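Local coordinates for protein triacylglycerol lipase (Clostridium botulinum, PDB 5AH1) that probably hydrolyses triacylglycerols and other esters, synthetic polyesters among them, as a zinc- and potassium-binding lipase of the alpha/beta-hydrolase family, at residues 233-236 and 237-240; 350-353 and 354-358. One frame throughout, in Å; residues are numbered along the deposited sequence. Where two conformers were deposited one is given.

Interaction 1: residues 233-236 and 237-240. With K (potassium ion), chain D.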
ATOM      1  N   GLY A 233      10.669  -3.621   1.586  1.00  6.64           N
ATOM      2  CA  GLY A 233      10.767  -3.633   0.135  1.00  6.98           C
ATOM      3  C   GLY A 233      10.301  -4.949  -0.466  1.00  7.10           C
ATOM      4  O   GLY A 233       9.892  -5.883   0.231  1.00  7.86           O
ATOM      5  N   THR A 234      10.347  -5.011  -1.782  1.00  7.21           N
ATOM      6  CA  THR A 234      10.102  -6.235  -2.494  1.00  7.26           C
ATOM      7  C   THR A 234      11.194  -6.437  -3.524  1.00  7.04           C
ATOM      8  O   THR A 234      11.557  -5.522  -4.261  1.00  7.11           O
ATOM      9  CB  THR A 234       8.727  -6.250  -3.193  1.00  7.49           C
ATOM     10  OG1 THR A 234       8.711  -7.373  -4.062  1.00  7.87           O
ATOM     11  CG2 THR A 234       8.433  -4.957  -3.979  1.00  8.62           C
ATOM     12  N   THR A 235      11.695  -7.666  -3.595  1.00  7.27           N
ATOM     13  CA  THR A 235      12.730  -7.972  -4.575  1.00  7.78           C
ATOM     14  C   THR A 235      12.191  -7.990  -6.001  1.00  7.50           C
ATOM     15  O   THR A 235      12.970  -8.003  -6.939  1.00  8.26           O
ATOM     16  CB  THR A 235      13.486  -9.268  -4.258  1.00  8.68           C
ATOM     17  OG1 THR A 235      12.608 -10.391  -4.345  1.00  8.05           O
ATOM     18  CG2 THR A 235      14.156  -9.197  -2.891  1.00  9.55           C
ATOM     19  N   LEU A 236      10.876  -7.899  -6.167  1.00  7.95           N
ATOM     20  CA  LEU A 236      10.316  -7.701  -7.504  1.00  8.42           C
ATOM     21  C   LEU A 236      10.820  -6.390  -8.099  1.00  7.19           C
ATOM     22  O   LEU A 236      11.155  -6.317  -9.291  1.00  8.78           O
ATOM     23  CB  LEU A 236       8.790  -7.732  -7.494  1.00  9.48           C
ATOM     24  CG  LEU A 236       8.125  -7.680  -8.874  1.00 11.05           C
ATOM     25  CD1 LEU A 236       8.566  -8.842  -9.753  1.00 12.63           C
ATOM     26  CD2 LEU A 236       6.630  -7.664  -8.712  1.00 10.69           C
ATOM     27  N   SER A 237      10.914  -5.342  -7.284  1.00  7.63           N
ATOM     28  CA  SER A 237      11.515  -4.119  -7.778  1.00  8.06           C
ATOM     29  C   SER A 237      13.016  -4.311  -8.007  1.00  7.61           C
ATOM     30  O   SER A 237      13.540  -3.910  -9.050  1.00  9.00           O
ATOM     31  CB  SER A 237      11.266  -2.927  -6.865  1.00  8.80           C
ATOM     32  OG  SER A 237      11.965  -1.822  -7.410  1.00  9.34           O
ATOM     33  N   ASP A 238      13.719  -4.906  -7.049  1.00  7.43           N
ATOM     34  CA  ASP A 238      15.159  -5.094  -7.184  1.00  7.97           C
ATOM     35  C   ASP A 238      15.529  -5.775  -8.512  1.00  7.94           C
ATOM     36  O   ASP A 238      16.473  -5.377  -9.183  1.00  9.11           O
ATOM     37  CB  ASP A 238      15.708  -5.962  -6.061  1.00  9.06           C
ATOM     38  CG  ASP A 238      15.559  -5.353  -4.678  1.00 10.57           C
ATOM     39  OD1 ASP A 238      14.971  -4.286  -4.505  1.00 12.12           O
ATOM     40  OD2 ASP A 238      16.022  -6.002  -3.721  1.00 13.94           O
ATOM     41  N   LEU A 239      14.773  -6.802  -8.884  1.00  8.93           N
ATOM     42  CA  LEU A 239      15.161  -7.682  -9.968  1.00 10.68           C
ATOM     43  C   LEU A 239      14.774  -7.153 -11.365  1.00 11.15           C
ATOM     44  O   LEU A 239      15.313  -7.634 -12.363  1.00 13.56           O
ATOM     45  CB  LEU A 239      14.639  -9.113  -9.750  1.00 10.64           C
ATOM     46  CG  LEU A 239      13.139  -9.401  -9.851  1.00 10.81           C
ATOM     47  CD1 LEU A 239      12.703  -9.672 -11.284  1.00 10.95           C
ATOM     48  CD2 LEU A 239      12.808 -10.583  -8.981  1.00 11.43           C
ATOM     49  N   MET A 240      13.857  -6.180 -11.419  1.00 12.46           N
ATOM     50  CA  MET A 240      13.312  -5.637 -12.680  1.00 13.93           C
ATOM     51  C   MET A 240      13.840  -4.245 -12.994  1.00 12.30           C
ATOM     52  O   MET A 240      13.983  -3.431 -12.096  1.00 11.99           O
ATOM     53  CB  MET A 240      11.786  -5.494 -12.587  1.00 13.38           C
ATOM     54  CG  MET A 240      11.024  -6.770 -12.548  1.00 16.86           C
ATOM     55  SD  MET A 240       9.282  -6.490 -12.856  1.00 19.23           S
ATOM     56  CE  MET A 240       9.262  -6.284 -14.634  1.00 19.20           C
TER
HETATM   57  K     K D1457      15.862  -2.976 -10.242  1.00 10.14           K
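L236 and M240, one helical turn apart, run alongside each other in the same direction, CD1 of L236 resting 4.0 Å from SD of M240. The leucine reaches there with CG anti to its backbone N (chi1 -174°), while the methionine passes its CG 3.3 Å from the carbonyl O of L236. The same carbonyl takes only a weak bond from M240 N, which also bonds to S237 O. T235 holds the turn more firmly: its O accepts from L239 N at 2.9 Å, and the L239 side chain folds back over that oxygen, CG standing 3.2 Å from T235 O. On another flank T235 CG2 approaches the carboxylate of D238, whose OD2 is engaged by a salt bridge to R368 and a hydrogen bond to T310. S237 lies close against the first turn, CB near T234 O, to which S237 N makes a weak bond; its hydroxyl is hydrogen-bonded to the carbonyl of T305. T234 is the N-cap. With OG1 turned away from its own backbone N (chi1 169°), it accepts from L236 N at 3.1 Å, and the same hydroxyl also pairs with V386 O. Helix 357-363 packs over T234, T235 and L236 through M363, and T359 also touches L236. At the far end of the turns three carbonyls converge on one potassium ion: S237 O at 2.8 Å, D238 O and M240 O each at 2.7 Å. Within these residues all three ligands are backbone oxygens. This is a short helix with a threonine N-cap, whose last turn and the residue after it bind a potassium ion through backbone carbonyls, at the end where the helix dipole would favour positive charge.

Interaction 2: residues 350-353 and 354-358. With K (potassium ion), chain C.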
ATOM      1  N   GLY A 350      -4.098 -22.327  -8.107  1.00 15.43           N
ATOM      2  CA  GLY A 350      -5.384 -22.182  -7.453  1.00 14.82           C
ATOM      3  C   GLY A 350      -5.394 -20.837  -6.755  1.00 14.02           C
ATOM      4  O   GLY A 350      -6.007 -19.878  -7.234  1.00 15.66           O
ATOM      5  N   PRO A 351      -4.672 -20.732  -5.634  1.00 13.90           N
ATOM      6  CA  PRO A 351      -4.630 -19.465  -4.898  1.00 13.57           C
ATOM      7  C   PRO A 351      -3.985 -18.302  -5.654  1.00 12.55           C
ATOM      8  O   PRO A 351      -4.426 -17.171  -5.510  1.00 13.26           O
ATOM      9  CB  PRO A 351      -3.808 -19.822  -3.651  1.00 15.47           C
ATOM     10  CG  PRO A 351      -3.988 -21.292  -3.495  1.00 17.04           C
ATOM     11  CD  PRO A 351      -4.032 -21.823  -4.880  1.00 15.78           C
ATOM     12  N   MET A 352      -2.944 -18.565  -6.438  0.81 11.84           N
ATOM     13  CA  MET A 352      -2.209 -17.487  -7.110  0.81 11.87           C
ATOM     14  C   MET A 352      -2.811 -17.113  -8.456  0.81 11.72           C
ATOM     15  O   MET A 352      -2.951 -17.956  -9.335  0.81 12.72           O
ATOM     16  CB  MET A 352      -0.744 -17.893  -7.321  0.81 12.25           C
ATOM     17  CG  MET A 352       0.144 -16.780  -7.862  0.81 12.23           C
ATOM     18  SD  MET A 352       0.580 -15.533  -6.644  0.81 11.10           S
ATOM     19  CE  MET A 352       1.883 -16.376  -5.766  0.81 11.32           C
ATOM     20  N   ASN A 353      -3.150 -15.841  -8.619  1.00 11.71           N
ATOM     21  CA  ASN A 353      -3.581 -15.325  -9.904  1.00 12.60           C
ATOM     22  C   ASN A 353      -2.516 -15.678 -10.948  1.00 12.01           C
ATOM     23  O   ASN A 353      -1.343 -15.415 -10.723  1.00 12.09           O
ATOM     24  CB  ASN A 353      -3.704 -13.808  -9.796  1.00 13.24           C
ATOM     25  CG  ASN A 353      -4.398 -13.173 -10.990  1.00 14.97           C
ATOM     26  OD1 ASN A 353      -4.245 -13.616 -12.127  1.00 15.82           O
ATOM     27  ND2 ASN A 353      -5.138 -12.097 -10.735  1.00 15.52           N
ATOM     28  N   PRO A 354      -2.907 -16.292 -12.079  1.00 11.74           N
ATOM     29  CA  PRO A 354      -1.911 -16.629 -13.113  1.00 12.05           C
ATOM     30  C   PRO A 354      -1.055 -15.441 -13.579  1.00 12.49           C
ATOM     31  O   PRO A 354       0.089 -15.644 -13.985  1.00 12.35           O
ATOM     32  CB  PRO A 354      -2.773 -17.195 -14.244  1.00 13.56           C
ATOM     33  CG  PRO A 354      -3.952 -17.784 -13.514  1.00 14.91           C
ATOM     34  CD  PRO A 354      -4.240 -16.828 -12.416  1.00 13.68           C
ATOM     35  N   ILE A 355      -1.573 -14.223 -13.466  1.00 12.72           N
ATOM     36  CA  ILE A 355      -0.814 -13.023 -13.821  1.00 14.26           C
ATOM     37  C   ILE A 355       0.439 -12.859 -12.952  1.00 12.64           C
ATOM     38  O   ILE A 355       1.399 -12.205 -13.357  1.00 13.36           O
ATOM     39  CB  ILE A 355      -1.701 -11.730 -13.731  1.00 18.68           C
ATOM     40  CG1 ILE A 355      -1.046 -10.548 -14.430  1.00 22.77           C
ATOM     41  CG2 ILE A 355      -1.947 -11.304 -12.300  1.00 19.14           C
ATOM     42  CD1 ILE A 355      -0.907 -10.707 -15.885  1.00 24.91           C
ATOM     43  N   PHE A 356       0.432 -13.481 -11.779  1.00 11.06           N
ATOM     44  CA  PHE A 356       1.552 -13.390 -10.838  1.00 11.06           C
ATOM     45  C   PHE A 356       2.450 -14.628 -10.889  1.00 11.76           C
ATOM     46  O   PHE A 356       3.370 -14.750 -10.100  1.00 12.62           O
ATOM     47  CB  PHE A 356       1.045 -13.228  -9.393  1.00 11.19           C
ATOM     48  CG  PHE A 356       0.310 -11.943  -9.125  1.00 11.81           C
ATOM     49  CD1 PHE A 356       0.744 -10.749  -9.660  1.00 12.63           C
ATOM     50  CD2 PHE A 356      -0.816 -11.944  -8.320  1.00 12.33           C
ATOM     51  CE1 PHE A 356       0.066  -9.573  -9.401  1.00 13.05           C
ATOM     52  CE2 PHE A 356      -1.502 -10.771  -8.058  1.00 14.00           C
ATOM     53  CZ  PHE A 356      -1.062  -9.587  -8.605  1.00 13.25           C
ATOM     54  N   TYR A 357       2.196 -15.567 -11.792  1.00 11.60           N
ATOM     55  CA  TYR A 357       3.109 -16.703 -11.891  1.00 12.19           C
ATOM     56  C   TYR A 357       4.563 -16.263 -12.148  1.00 12.51           C
ATOM     57  O   TYR A 357       5.474 -16.705 -11.456  1.00 12.11           O
ATOM     58  CB  TYR A 357       2.675 -17.696 -12.967  1.00 13.31           C
ATOM     59  CG  TYR A 357       1.437 -18.530 -12.688  1.00 12.76           C
ATOM     60  CD1 TYR A 357       0.807 -18.539 -11.449  1.00 13.24           C
ATOM     61  CD2 TYR A 357       0.912 -19.337 -13.688  1.00 14.06           C
ATOM     62  CE1 TYR A 357      -0.322 -19.318 -11.230  1.00 13.98           C
ATOM     63  CE2 TYR A 357      -0.208 -20.110 -13.477  1.00 15.77           C
ATOM     64  CZ  TYR A 357      -0.813 -20.112 -12.254  1.00 15.06           C
ATOM     65  OH  TYR A 357      -1.928 -20.897 -12.073  1.00 15.43           O
ATOM     66  N   PRO A 358       4.793 -15.386 -13.136  1.00 12.87           N
ATOM     67  CA  PRO A 358       6.204 -15.081 -13.399  1.00 12.87           C
ATOM     68  C   PRO A 358       6.850 -14.241 -12.301  1.00 11.15           C
ATOM     69  O   PRO A 358       8.037 -14.418 -12.003  1.00 12.43           O
ATOM     70  CB  PRO A 358       6.160 -14.311 -14.723  1.00 14.76           C
ATOM     71  CG  PRO A 358       4.786 -13.801 -14.836  1.00 16.38           C
ATOM     72  CD  PRO A 358       3.895 -14.799 -14.139  1.00 14.84           C
TER
HETATM   73  K     K C1456      -5.940 -15.466  -6.328  1.00 12.62           K
HETATM   74  O   HOH W   1      -3.684 -20.387 -10.141  1.00 16.17           O
HETATM   75  O   HOH W   2      -6.165 -17.225  -7.998  1.00 16.39           O
HETATM   76  O   HOH W   3      -6.672 -14.272  -8.320  1.00 16.11           O
HETATM   77  O   HOH W   4      -8.429 -15.860  -5.895  1.00 21.68           O
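N353 offers both its oxygens to the turn that follows it, and both are approached from above their carbonyl planes. The side-chain OD1 accepts from I355 N at 3.0 Å, a nearly straight bond (167° at the hydrogen), and the backbone O accepts from F356 N at 2.8 Å. Placing CG anti to the backbone N (chi1 -169°) swings the amide forward alongside I355, where N353 CG meets I355 CG2 at 3.3 Å. Two successive N-H groups are thus satisfied by a single residue; P354, between N353 and these two donors, has no N-H of its own. Y357 N then bonds to P354 O, carrying the chain into helix 357-363. The F356 ring receives the I355 methyl CG2 over the centre of one face and has N353 CB beside CD2. In the conformer given, one of two deposited, M352 lies roughly perpendicular to F356, its SD 3.6 Å from F356 CB and obliquely placed to the ring in a Met-aromatic contact. The side chains of M352 and Y357 run antiparallel past one another, M352 CG 4.0 Å from Y357 CD1, while P354 CA sits over the centre of one face of the tyrosine ring. A water joins Y357 OH, M352 O and G350 N, linking the phenol to the start of the segment. Just upstream P351 O binds potassium at 2.4 Å; three waters, one also donating to G350 O, join D425 and D428 round the ion. N353 N bonds to D425 OD2, so the residue that organises the turn probably also helps to position a potassium ligand. The double grip of N353 is that of an Asx-Pro turn, an Asx turn superposed on a beta turn, here leading a metal-binding loop into a helix.

Interactions 1 and 2 do not touch: their centres are about 17 Å apart and their nearest atoms about 6 Å. The helix that starts in interaction 2, 357-363, nevertheless continues to interaction 1, where its T359 and M363 pack on T234, T235 and L236. Helix 242-257 also serves both, touching S237 and M240 through L245 and F356 through Y248, and V386 meets both T234 and F356. The two potassium sites are separate, the ions being about 25 Å apart, and neither shares a protein ligand with the zinc site. The T234 side chain lies near, without touching, the probable nucleophile elbow of the alpha/beta-hydrolase fold.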